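Local coordinates for zinc finger (CCCH type) motif-containing protein (Toxoplasma gondii, PDB 7NG2), which probably reads N6-methyladenosine in mRNA through its YTH domain, one part of a longer zinc-finger protein, coupling m6A recognition to polyadenylation, at residues I19-R23 with M24-Y28; T133-P136 with P137-S141. All coordinates share one frame; numbering follows the deposited sequence. Where two conformers were deposited one is given.

Both contacts are strand-to-helix junctions of one YTH domain, and they come in series along the chain. Contact 1 turns strand 14-21 into helix 24-33; contact 2, much later, turns strand 134-135 into helix 137-149. Their centres lie about 21 Å apart, on opposite sides of the chain's centre, yet the nearest atoms are only about 6 Å apart because strands 14-21 and 134-135 are antiparallel neighbours in the mixed sheet. Strand 134-135 is the outermost strand on that side, while 14-21 also pairs in parallel with 55-62. The first and last strands in sequence are thus neighbours, each followed within a few residues by a helix.

Contact 1 of 2, residues I19-R23 with M24-Y28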
# COMPACT_ATOMS: atom_id res chain seq x y z
N ILE A 19 4.21 0.94 -0.36
CA ILE A 19 4.60 0.23 0.86
C ILE A 19 5.65 -0.79 0.46
O ILE A 19 5.44 -1.58 -0.46
CB ILE A 19 3.38 -0.49 1.46
CG1 ILE A 19 2.35 0.52 1.96
CG2 ILE A 19 3.82 -1.46 2.56
CD1 ILE A 19 2.83 1.33 3.13
N LYS A 20 6.77 -0.81 1.18
CA LYS A 20 7.81 -1.80 0.97
C LYS A 20 7.77 -2.83 2.10
O LYS A 20 7.42 -2.52 3.23
CB LYS A 20 9.20 -1.15 0.92
CG LYS A 20 9.39 -0.13 -0.20
CD LYS A 20 9.21 -0.74 -1.60
CE LYS A 20 10.35 -1.69 -1.92
NZ LYS A 20 10.29 -2.09 -3.37
N SER A 21 8.11 -4.07 1.77
CA SER A 21 8.14 -5.13 2.77
C SER A 21 9.43 -5.92 2.61
O SER A 21 9.74 -6.35 1.50
CB SER A 21 6.96 -6.08 2.59
OG SER A 21 6.99 -7.10 3.57
N ASN A 22 10.18 -6.10 3.69
CA ASN A 22 11.40 -6.89 3.54
C ASN A 22 11.11 -8.38 3.37
O ASN A 22 11.93 -9.09 2.79
CB ASN A 22 12.39 -6.62 4.67
CG ASN A 22 11.99 -7.26 5.98
OD1 ASN A 22 10.82 -7.22 6.37
ND2 ASN A 22 12.95 -7.86 6.67
N ARG A 23 9.95 -8.85 3.83
CA ARG A 23 9.65 -10.28 3.84
C ARG A 23 8.34 -10.50 3.09
O ARG A 23 7.34 -9.86 3.40
CB ARG A 23 9.47 -10.77 5.28
CG ARG A 23 10.74 -10.78 6.12
CD ARG A 23 10.47 -11.40 7.49
NE ARG A 23 11.70 -11.52 8.27
CZ ARG A 23 12.40 -12.64 8.38
NH1 ARG A 23 12.01 -13.74 7.74
NH2 ARG A 23 13.51 -12.66 9.11
N MET A 24 8.36 -11.42 2.13
CA MET A 24 7.11 -11.86 1.51
C MET A 24 6.16 -12.44 2.54
O MET A 24 4.94 -12.27 2.41
CB MET A 24 7.37 -12.89 0.41
CG MET A 24 7.69 -12.28 -0.94
SD MET A 24 6.41 -11.18 -1.59
CE MET A 24 5.03 -12.30 -1.83
N SER A 25 6.69 -13.09 3.58
CA SER A 25 5.84 -13.66 4.62
C SER A 25 5.00 -12.59 5.31
O SER A 25 3.87 -12.87 5.73
CB SER A 25 6.69 -14.44 5.64
OG SER A 25 7.59 -13.60 6.33
N ASN A 26 5.51 -11.37 5.41
CA ASN A 26 4.70 -10.29 5.98
C ASN A 26 3.55 -9.92 5.05
O ASN A 26 2.44 -9.61 5.53
CB ASN A 26 5.58 -9.08 6.29
CG ASN A 26 6.51 -9.33 7.46
OD1 ASN A 26 6.28 -10.21 8.28
ND2 ASN A 26 7.57 -8.54 7.54
N ILE A 27 3.78 -9.94 3.74
CA ILE A 27 2.70 -9.73 2.78
C ILE A 27 1.64 -10.80 2.93
O ILE A 27 0.43 -10.51 2.94
CB ILE A 27 3.26 -9.68 1.34
CG1 ILE A 27 4.28 -8.55 1.19
CG2 ILE A 27 2.12 -9.54 0.33
CD1 ILE A 27 3.69 -7.18 1.34
N TYR A 28 2.06 -12.06 3.05
CA TYR A 28 1.11 -13.15 3.21
C TYR A 28 0.27 -12.96 4.47
O TYR A 28 -0.96 -13.13 4.44
CB TYR A 28 1.84 -14.49 3.26
CG TYR A 28 2.65 -14.80 2.03
CD1 TYR A 28 2.27 -14.33 0.78
CD2 TYR A 28 3.81 -15.57 2.12
CE1 TYR A 28 3.02 -14.62 -0.35
CE2 TYR A 28 4.57 -15.86 1.00
CZ TYR A 28 4.17 -15.38 -0.23
OH TYR A 28 4.92 -15.67 -1.35
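With chi1 of S21 at -180°, its OG swings away from its own backbone N and faces the start of the helix, 3.6 Å from N26 CB. N26, with chi1 at -70°, turns its amide back toward the same turn, where ND2 comes to 3.7 Å from R23 CB. The S21 hydroxyl donates to R23 O at 2.8 Å, coming in from above the carbonyl plane rather than along a lone pair. R23 is the N-cap, and its carbonyl takes a second, weak bond from N26 N at 3.1 Å. Two donors thus tie down the peptide at which strand gives way to helix. On the apolar side of S21, CB approaches I27 CD1 at 3.7 Å, measured in one of the two conformers deposited for I27. S25 OG lies 3.6 Å from R23 CB; CB, CG and CD of the arginine all pass S25 and N26, and only beyond CD does the extended chain lead away. Around this turn, W87 touches N26, W36 packs on S21 and I27, and an isopropanol molecule sits beside the N26 side chain. This is the corner where strand 14-21 turns into helix 24-33 of the YTH domain, a helix-start asparagine with tryptophans around the turn, consistent with the m6A pocket of YTH relatives.

Contact 2 of 2, residues T133-P136 with P137-S141; sequences TEVP and PALGS
V135 and L139 both turn their side chains toward the other segment, and L139 CD2 reaches both V135 and the P136 ring. One branch does the work: L139 CD2 is 4.3 Å from V135 CB and 4.4 Å from P136 CD. These are loose apolar contacts. The leucine chi1 of 174° sets CG anti to the backbone N, and chi2 of 57° then turns CD2 back to the strand end. V135 also faces G140. In the conformer given, its CG2 comes to 3.7 Å from G140 CA; a second conformer of the valine was deposited, so this detail is less certain. Glycine brings the helix backbone itself up to the methyl, with no side chain in between. The rings of the two consecutive prolines touch at P136 CB and P137 CD, 3.5 Å apart, while the CB bond of P137 points away from the strand segment.

The backbone closes the turn as well. P136, the N-cap, offers its carbonyl to G140 N at 2.8 Å, and the N-H points almost straight at the oxygen, at 168°. S141 N continues the pattern by donating to P137 O, again at 2.8 Å. P137 takes the first helical position, where its lack of an N-H costs no bond of the helix. Outside the turn, W120 touches both prolines, N118 touches V135 and P136, and V135 packs on F16 and I18 of strand 14-21. What results is a proline-initiated helix N-terminus, through which the edge strand of the YTH sheet passes into helix 137-149.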
# COMPACT_ATOMS: atom_id res chain seq x y z
N THR A 133 6.54 6.22 0.27
CA THR A 133 6.61 7.23 -0.77
C THR A 133 5.23 7.48 -1.37
O THR A 133 4.55 6.54 -1.79
CB THR A 133 7.56 6.76 -1.88
OG1 THR A 133 8.90 6.66 -1.38
CG2 THR A 133 7.53 7.72 -3.06
N GLU A 134 4.82 8.74 -1.43
CA GLU A 134 3.54 9.09 -2.04
C GLU A 134 3.70 9.31 -3.54
O GLU A 134 4.72 9.84 -4.00
CB GLU A 134 2.93 10.34 -1.39
CG GLU A 134 1.46 10.51 -1.74
CD GLU A 134 0.74 11.58 -0.94
OE1 GLU A 134 1.34 12.24 -0.07
OE2 GLU A 134 -0.47 11.77 -1.22
N VAL A 135 2.73 8.84 -4.31
CA VAL A 135 2.72 9.14 -5.75
C VAL A 135 1.56 10.07 -6.08
O VAL A 135 0.52 10.05 -5.40
CB VAL A 135 2.70 7.89 -6.64
CG1 VAL A 135 3.96 7.05 -6.44
CG2 VAL A 135 1.44 7.08 -6.41
N PRO A 136 1.69 10.89 -7.11
CA PRO A 136 0.61 11.81 -7.49
C PRO A 136 -0.62 11.04 -7.93
O PRO A 136 -0.53 9.87 -8.35
CB PRO A 136 1.20 12.59 -8.68
CG PRO A 136 2.68 12.38 -8.60
CD PRO A 136 2.89 11.06 -7.95
N PRO A 137 -1.81 11.65 -7.83
CA PRO A 137 -3.03 10.89 -8.10
C PRO A 137 -3.16 10.38 -9.52
O PRO A 137 -3.70 9.28 -9.72
CB PRO A 137 -4.15 11.88 -7.73
CG PRO A 137 -3.51 13.23 -7.88
CD PRO A 137 -2.09 13.04 -7.44
N ALA A 138 -2.69 11.12 -10.54
CA ALA A 138 -2.81 10.61 -11.90
C ALA A 138 -2.01 9.32 -12.07
O ALA A 138 -2.51 8.34 -12.62
CB ALA A 138 -2.41 11.66 -12.93
N LEU A 139 -0.77 9.31 -11.58
CA LEU A 139 0.04 8.10 -11.65
C LEU A 139 -0.51 7.01 -10.74
O LEU A 139 -0.62 5.85 -11.15
CB LEU A 139 1.49 8.42 -11.29
CG LEU A 139 2.47 7.25 -11.18
CD1 LEU A 139 2.53 6.42 -12.46
CD2 LEU A 139 3.85 7.77 -10.78
N GLY A 140 -0.88 7.36 -9.50
CA GLY A 140 -1.41 6.36 -8.59
C GLY A 140 -2.65 5.69 -9.14
O GLY A 140 -2.79 4.46 -9.08
N SER A 141 -3.57 6.48 -9.70
CA SER A 141 -4.78 5.92 -10.27
C SER A 141 -4.45 4.95 -11.40
O SER A 141 -5.03 3.86 -11.49
CB SER A 141 -5.68 7.05 -10.76
OG SER A 141 -6.81 6.54 -11.44